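3-dehydroquinate dehydratase (Aquifex aeolicus, PDB 2EGZ) catalyses the cis-dehydration of 3-dehydroquinate to 3-dehydroshikimate, the third step of the chorismate pathway, through a Schiff-base intermediate. Local coordinates at residues 157-170 against 182-194. Numbering follows the deposited sequence.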
loop_
_atom_site.group_PDB
_atom_site.type_symbol
_atom_site.label_atom_id
_atom_site.label_comp_id
_atom_site.label_asym_id
_atom_site.label_seq_id
_atom_site.Cartn_x
_atom_site.Cartn_y
_atom_site.Cartn_z
ATOM N N LEU B 157 -21.519 -4.329 -1.495
ATOM C CA LEU B 157 -22.225 -5.215 -2.419
ATOM C C LEU B 157 -22.875 -4.474 -3.576
ATOM O O LEU B 157 -22.762 -4.887 -4.734
ATOM C CB LEU B 157 -23.274 -6.030 -1.659
ATOM C CG LEU B 157 -22.696 -6.975 -0.601
ATOM C CD1 LEU B 157 -23.806 -7.536 0.270
ATOM C CD2 LEU B 157 -21.933 -8.103 -1.287
ATOM N N CYS B 158 -23.547 -3.373 -3.272
ATOM C CA CYS B 158 -24.216 -2.599 -4.308
ATOM C C CYS B 158 -23.280 -1.884 -5.274
ATOM O O CYS B 158 -23.528 -1.853 -6.482
ATOM C CB CYS B 158 -25.164 -1.593 -3.667
ATOM S SG CYS B 158 -26.519 -2.418 -2.822
ATOM N N ILE B 159 -22.205 -1.308 -4.748
ATOM C CA ILE B 159 -21.262 -0.594 -5.595
ATOM C C ILE B 159 -20.507 -1.552 -6.514
ATOM O O ILE B 159 -20.134 -1.191 -7.634
ATOM C CB ILE B 159 -20.263 0.207 -4.733
ATOM C CG1 ILE B 159 -21.011 1.303 -3.970
ATOM C CG2 ILE B 159 -19.168 0.811 -5.604
ATOM C CD1 ILE B 159 -21.708 2.316 -4.849
ATOM N N SER B 160 -20.302 -2.782 -6.057
ATOM C CA SER B 160 -19.584 -3.760 -6.861
ATOM C C SER B 160 -20.294 -4.064 -8.178
ATOM O O SER B 160 -19.653 -4.462 -9.148
ATOM C CB SER B 160 -19.380 -5.058 -6.073
ATOM O OG SER B 160 -20.567 -5.829 -6.045
ATOM N N ARG B 161 -21.612 -3.870 -8.221
ATOM C CA ARG B 161 -22.381 -4.137 -9.438
ATOM C C ARG B 161 -22.101 -3.124 -10.548
ATOM O O ARG B 161 -22.412 -3.369 -11.717
ATOM C CB ARG B 161 -23.882 -4.144 -9.136
ATOM C CG ARG B 161 -24.302 -5.201 -8.127
ATOM C CD ARG B 161 -25.787 -5.117 -7.799
ATOM N NE ARG B 161 -26.638 -5.466 -8.933
ATOM C CZ ARG B 161 -27.488 -4.628 -9.516
ATOM N NH1 ARG B 161 -27.601 -3.381 -9.072
ATOM N NH2 ARG B 161 -28.226 -5.037 -10.539
ATOM N N GLN B 162 -21.507 -1.993 -10.183
ATOM C CA GLN B 162 -21.201 -0.944 -11.152
ATOM C C GLN B 162 -19.987 -1.286 -12.021
ATOM O O GLN B 162 -19.677 -0.589 -12.996
ATOM C CB GLN B 162 -21.010 0.377 -10.409
ATOM C CG GLN B 162 -22.187 0.653 -9.476
ATOM C CD GLN B 162 -22.111 1.990 -8.777
ATOM O OE1 GLN B 162 -21.029 2.510 -8.519
ATOM N NE2 GLN B 162 -23.272 2.543 -8.441
ATOM N N VAL B 163 -19.299 -2.362 -11.658
ATOM C CA VAL B 163 -18.152 -2.832 -12.423
ATOM C C VAL B 163 -18.445 -4.307 -12.684
ATOM O O VAL B 163 -18.182 -5.169 -11.843
ATOM C CB VAL B 163 -16.825 -2.696 -11.643
ATOM C CG1 VAL B 163 -15.648 -3.030 -12.563
ATOM C CG2 VAL B 163 -16.688 -1.286 -11.091
ATOM N N GLU B 164 -19.002 -4.580 -13.859
ATOM C CA GLU B 164 -19.387 -5.931 -14.249
ATOM C C GLU B 164 -18.259 -6.955 -14.321
ATOM O O GLU B 164 -17.134 -6.641 -14.711
ATOM C CB GLU B 164 -20.111 -5.877 -15.595
ATOM C CG GLU B 164 -20.391 -7.235 -16.213
ATOM C CD GLU B 164 -21.114 -7.124 -17.537
ATOM O OE1 GLU B 164 -20.637 -6.371 -18.414
ATOM O OE2 GLU B 164 -22.159 -7.792 -17.701
ATOM N N GLY B 165 -18.579 -8.192 -13.946
ATOM C CA GLY B 165 -17.598 -9.257 -13.991
ATOM C C GLY B 165 -17.597 -10.106 -12.739
ATOM O O GLY B 165 -18.117 -9.694 -11.702
ATOM N N GLU B 166 -17.037 -11.308 -12.827
ATOM C CA GLU B 166 -16.984 -12.145 -11.647
ATOM C C GLU B 166 -15.922 -11.528 -10.755
ATOM O O GLU B 166 -14.923 -10.979 -11.233
ATOM C CB GLU B 166 -16.650 -13.598 -11.996
ATOM C CG GLU B 166 -15.331 -13.834 -12.687
ATOM C CD GLU B 166 -15.166 -15.292 -13.073
ATOM O OE1 GLU B 166 -16.058 -15.819 -13.772
ATOM O OE2 GLU B 166 -14.156 -15.914 -12.681
ATOM N N LYS B 167 -16.153 -11.601 -9.454
ATOM C CA LYS B 167 -15.245 -11.008 -8.489
ATOM C C LYS B 167 -15.395 -11.767 -7.187
ATOM O O LYS B 167 -16.122 -12.757 -7.126
ATOM C CB LYS B 167 -15.632 -9.541 -8.281
ATOM C CG LYS B 167 -17.136 -9.343 -8.021
ATOM C CD LYS B 167 -17.524 -7.863 -7.979
ATOM C CE LYS B 167 -17.415 -7.172 -9.334
ATOM N NZ LYS B 167 -18.572 -7.460 -10.245
ATOM N N ILE B 168 -14.703 -11.301 -6.155
ATOM C CA ILE B 168 -14.771 -11.908 -4.828
ATOM C C ILE B 168 -14.976 -10.751 -3.866
ATOM O O ILE B 168 -14.137 -9.852 -3.775
ATOM C CB ILE B 168 -13.466 -12.655 -4.484
ATOM C CG1 ILE B 168 -13.285 -13.834 -5.447
ATOM C CG2 ILE B 168 -13.499 -13.130 -3.028
ATOM C CD1 ILE B 168 -11.879 -14.441 -5.422
ATOM N N LEU B 169 -16.101 -10.768 -3.162
ATOM C CA LEU B 169 -16.433 -9.698 -2.233
ATOM C C LEU B 169 -16.559 -10.199 -0.814
ATOM O O LEU B 169 -17.286 -11.157 -0.554
ATOM C CB LEU B 169 -17.752 -9.056 -2.648
ATOM C CG LEU B 169 -17.769 -8.544 -4.087
ATOM C CD1 LEU B 169 -19.176 -8.108 -4.451
ATOM C CD2 LEU B 169 -16.779 -7.394 -4.222
ATOM N N ILE B 170 -15.867 -9.540 0.107
ATOM C CA ILE B 170 -15.925 -9.942 1.503
ATOM C C ILE B 170 -15.959 -8.747 2.439
ATOM O O ILE B 170 -15.062 -7.903 2.402
ATOM C CB ILE B 170 -14.698 -10.794 1.897
ATOM C CG1 ILE B 170 -14.590 -12.015 0.983
ATOM C CG2 ILE B 170 -14.819 -11.245 3.346
ATOM C CD1 ILE B 170 -13.274 -12.729 1.085
ATOM N N ALA B 182 -24.422 -13.942 1.099
ATOM C CA ALA B 182 -25.131 -13.151 0.095
ATOM C C ALA B 182 -24.284 -12.632 -1.066
ATOM O O ALA B 182 -24.821 -12.214 -2.095
ATOM C CB ALA B 182 -25.836 -11.980 0.779
ATOM N N GLY B 183 -22.967 -12.648 -0.898
ATOM C CA GLY B 183 -22.087 -12.163 -1.944
ATOM C C GLY B 183 -22.331 -12.802 -3.298
ATOM O O GLY B 183 -22.187 -12.146 -4.331
ATOM N N TYR B 184 -22.701 -14.080 -3.295
ATOM C CA TYR B 184 -22.963 -14.825 -4.528
ATOM C C TYR B 184 -23.936 -14.115 -5.471
ATOM O O TYR B 184 -23.726 -14.068 -6.689
ATOM C CB TYR B 184 -23.522 -16.207 -4.185
ATOM C CG TYR B 184 -23.728 -17.105 -5.383
ATOM C CD1 TYR B 184 -22.665 -17.434 -6.219
ATOM C CD2 TYR B 184 -24.987 -17.638 -5.672
ATOM C CE1 TYR B 184 -22.846 -18.274 -7.317
ATOM C CE2 TYR B 184 -25.179 -18.478 -6.768
ATOM C CZ TYR B 184 -24.103 -18.790 -7.585
ATOM O OH TYR B 184 -24.283 -19.613 -8.677
ATOM N N VAL B 185 -25.004 -13.573 -4.897
ATOM C CA VAL B 185 -26.030 -12.875 -5.665
ATOM C C VAL B 185 -25.479 -11.613 -6.329
ATOM O O VAL B 185 -26.035 -11.115 -7.312
ATOM C CB VAL B 185 -27.231 -12.549 -4.740
ATOM C CG1 VAL B 185 -28.033 -11.383 -5.268
ATOM C CG2 VAL B 185 -28.105 -13.784 -4.622
ATOM N N PHE B 186 -24.368 -11.119 -5.794
ATOM C CA PHE B 186 -23.719 -9.929 -6.322
ATOM C C PHE B 186 -22.493 -10.270 -7.176
ATOM O O PHE B 186 -21.637 -9.421 -7.420
ATOM C CB PHE B 186 -23.332 -9.011 -5.165
ATOM C CG PHE B 186 -24.511 -8.463 -4.420
ATOM C CD1 PHE B 186 -25.129 -7.289 -4.836
ATOM C CD2 PHE B 186 -25.031 -9.137 -3.325
ATOM C CE1 PHE B 186 -26.245 -6.796 -4.173
ATOM C CE2 PHE B 186 -26.149 -8.655 -2.654
ATOM C CZ PHE B 186 -26.757 -7.476 -3.082
ATOM N N GLY B 187 -22.416 -11.516 -7.632
ATOM C CA GLY B 187 -21.301 -11.925 -8.471
ATOM C C GLY B 187 -20.049 -12.447 -7.781
ATOM O O GLY B 187 -19.041 -12.681 -8.446
ATOM N N SER B 188 -20.089 -12.627 -6.465
ATOM C CA SER B 188 -18.923 -13.145 -5.741
ATOM C C SER B 188 -18.871 -14.649 -6.013
ATOM O O SER B 188 -19.818 -15.374 -5.710
ATOM C CB SER B 188 -19.055 -12.873 -4.240
ATOM O OG SER B 188 -17.812 -13.075 -3.584
ATOM N N VAL B 189 -17.754 -15.111 -6.571
ATOM C CA VAL B 189 -17.606 -16.512 -6.954
ATOM C C VAL B 189 -16.971 -17.464 -5.948
ATOM O O VAL B 189 -17.090 -18.684 -6.097
ATOM C CB VAL B 189 -16.828 -16.617 -8.279
ATOM C CG1 VAL B 189 -17.612 -15.926 -9.385
ATOM C CG2 VAL B 189 -15.444 -15.974 -8.128
ATOM N N ILE B 190 -16.297 -16.917 -4.942
ATOM C CA ILE B 190 -15.651 -17.729 -3.913
ATOM C C ILE B 190 -15.906 -17.106 -2.548
ATOM O O ILE B 190 -15.876 -15.881 -2.401
ATOM C CB ILE B 190 -14.114 -17.811 -4.129
ATOM C CG1 ILE B 190 -13.800 -18.482 -5.466
ATOM C CG2 ILE B 190 -13.456 -18.572 -2.972
ATOM C CD1 ILE B 190 -12.324 -18.399 -5.862
ATOM N N THR B 191 -16.185 -17.947 -1.558
ATOM C CA THR B 191 -16.408 -17.473 -0.199
ATOM C C THR B 191 -15.363 -18.190 0.655
ATOM O O THR B 191 -14.947 -19.298 0.329
ATOM C CB THR B 191 -17.842 -17.793 0.294
ATOM O OG1 THR B 191 -18.094 -17.097 1.524
ATOM C CG2 THR B 191 -18.020 -19.285 0.513
ATOM N N TYR B 192 -14.926 -17.550 1.731
ATOM C CA TYR B 192 -13.893 -18.122 2.590
ATOM C C TYR B 192 -14.425 -18.460 3.973
ATOM O O TYR B 192 -15.105 -17.651 4.609
ATOM C CB TYR B 192 -12.722 -17.142 2.707
ATOM C CG TYR B 192 -12.058 -16.843 1.384
ATOM C CD1 TYR B 192 -10.746 -17.246 1.136
ATOM C CD2 TYR B 192 -12.749 -16.177 0.368
ATOM C CE1 TYR B 192 -10.132 -16.988 -0.101
ATOM C CE2 TYR B 192 -12.148 -15.917 -0.867
ATOM C CZ TYR B 192 -10.842 -16.325 -1.092
ATOM O OH TYR B 192 -10.245 -16.070 -2.307
ATOM N N CYS B 193 -14.089 -19.656 4.438
ATOM C CA CYS B 193 -14.550 -20.130 5.736
ATOM C C CYS B 193 -13.395 -20.473 6.654
ATOM O O CYS B 193 -12.232 -20.448 6.251
ATOM C CB CYS B 193 -15.397 -21.394 5.561
ATOM S SG CYS B 193 -16.893 -21.203 4.604
ATOM N N SER B 194 -13.737 -20.789 7.897
ATOM C CA SER B 194 -12.755 -21.216 8.885
ATOM C C SER B 194 -12.914 -22.733 8.859
ATOM O O SER B 194 -13.997 -23.231 8.556
ATOM C CB SER B 194 -13.108 -20.669 10.270
ATOM O OG SER B 194 -14.397 -21.094 10.664
HETATM O O HOH W 1 -20.897 -7.066 -8.366
#
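Phe-186 lays its ring flat against the helix at Leu-157: Leu-157 CB sits over the ring centre, 3.7 Å from the centroid and only 4° off the normal, while Leu-157 CD1 and CD2 follow the CE2-CD2 side. Arg-161 closes the rim, its CD 3.7 Å from Phe-186 CD1. With an alanine in place of Phe-186, the hollow between Leu-157 and Arg-161 would probably lose its filling and both side chains would be left freer to move. Deeper in, one water donates to Ser-160 OG and to Phe-186 O (2.6 Å) and accepts from Lys-167 NZ, whose chain, bent at chi3 and chi4, curls back to Val-163 O and Gly-165 O. In this type I dehydroquinase TIM barrel, strands 168-172 and 190-192 are neighbours where the barrel closes; segments 168-170 and 190-192 run at 32°. The backbones are bridged once, just ahead of the strands: Lys-167 N to Gly-187 O, Val-189 N to Lys-167 O (2.9 Å). Ser-188 OG, anti to its own N (chi1 -166°), takes Leu-169 N almost straight. Inside the barrel, Ile-168 CG2 abuts the edge of Tyr-192 at CE2 (3.8 Å), and Ile-170 CD1 presses on CD2 of that ring, which also makes a cation-pi contact with Lys-142, the Schiff-base-forming lysine.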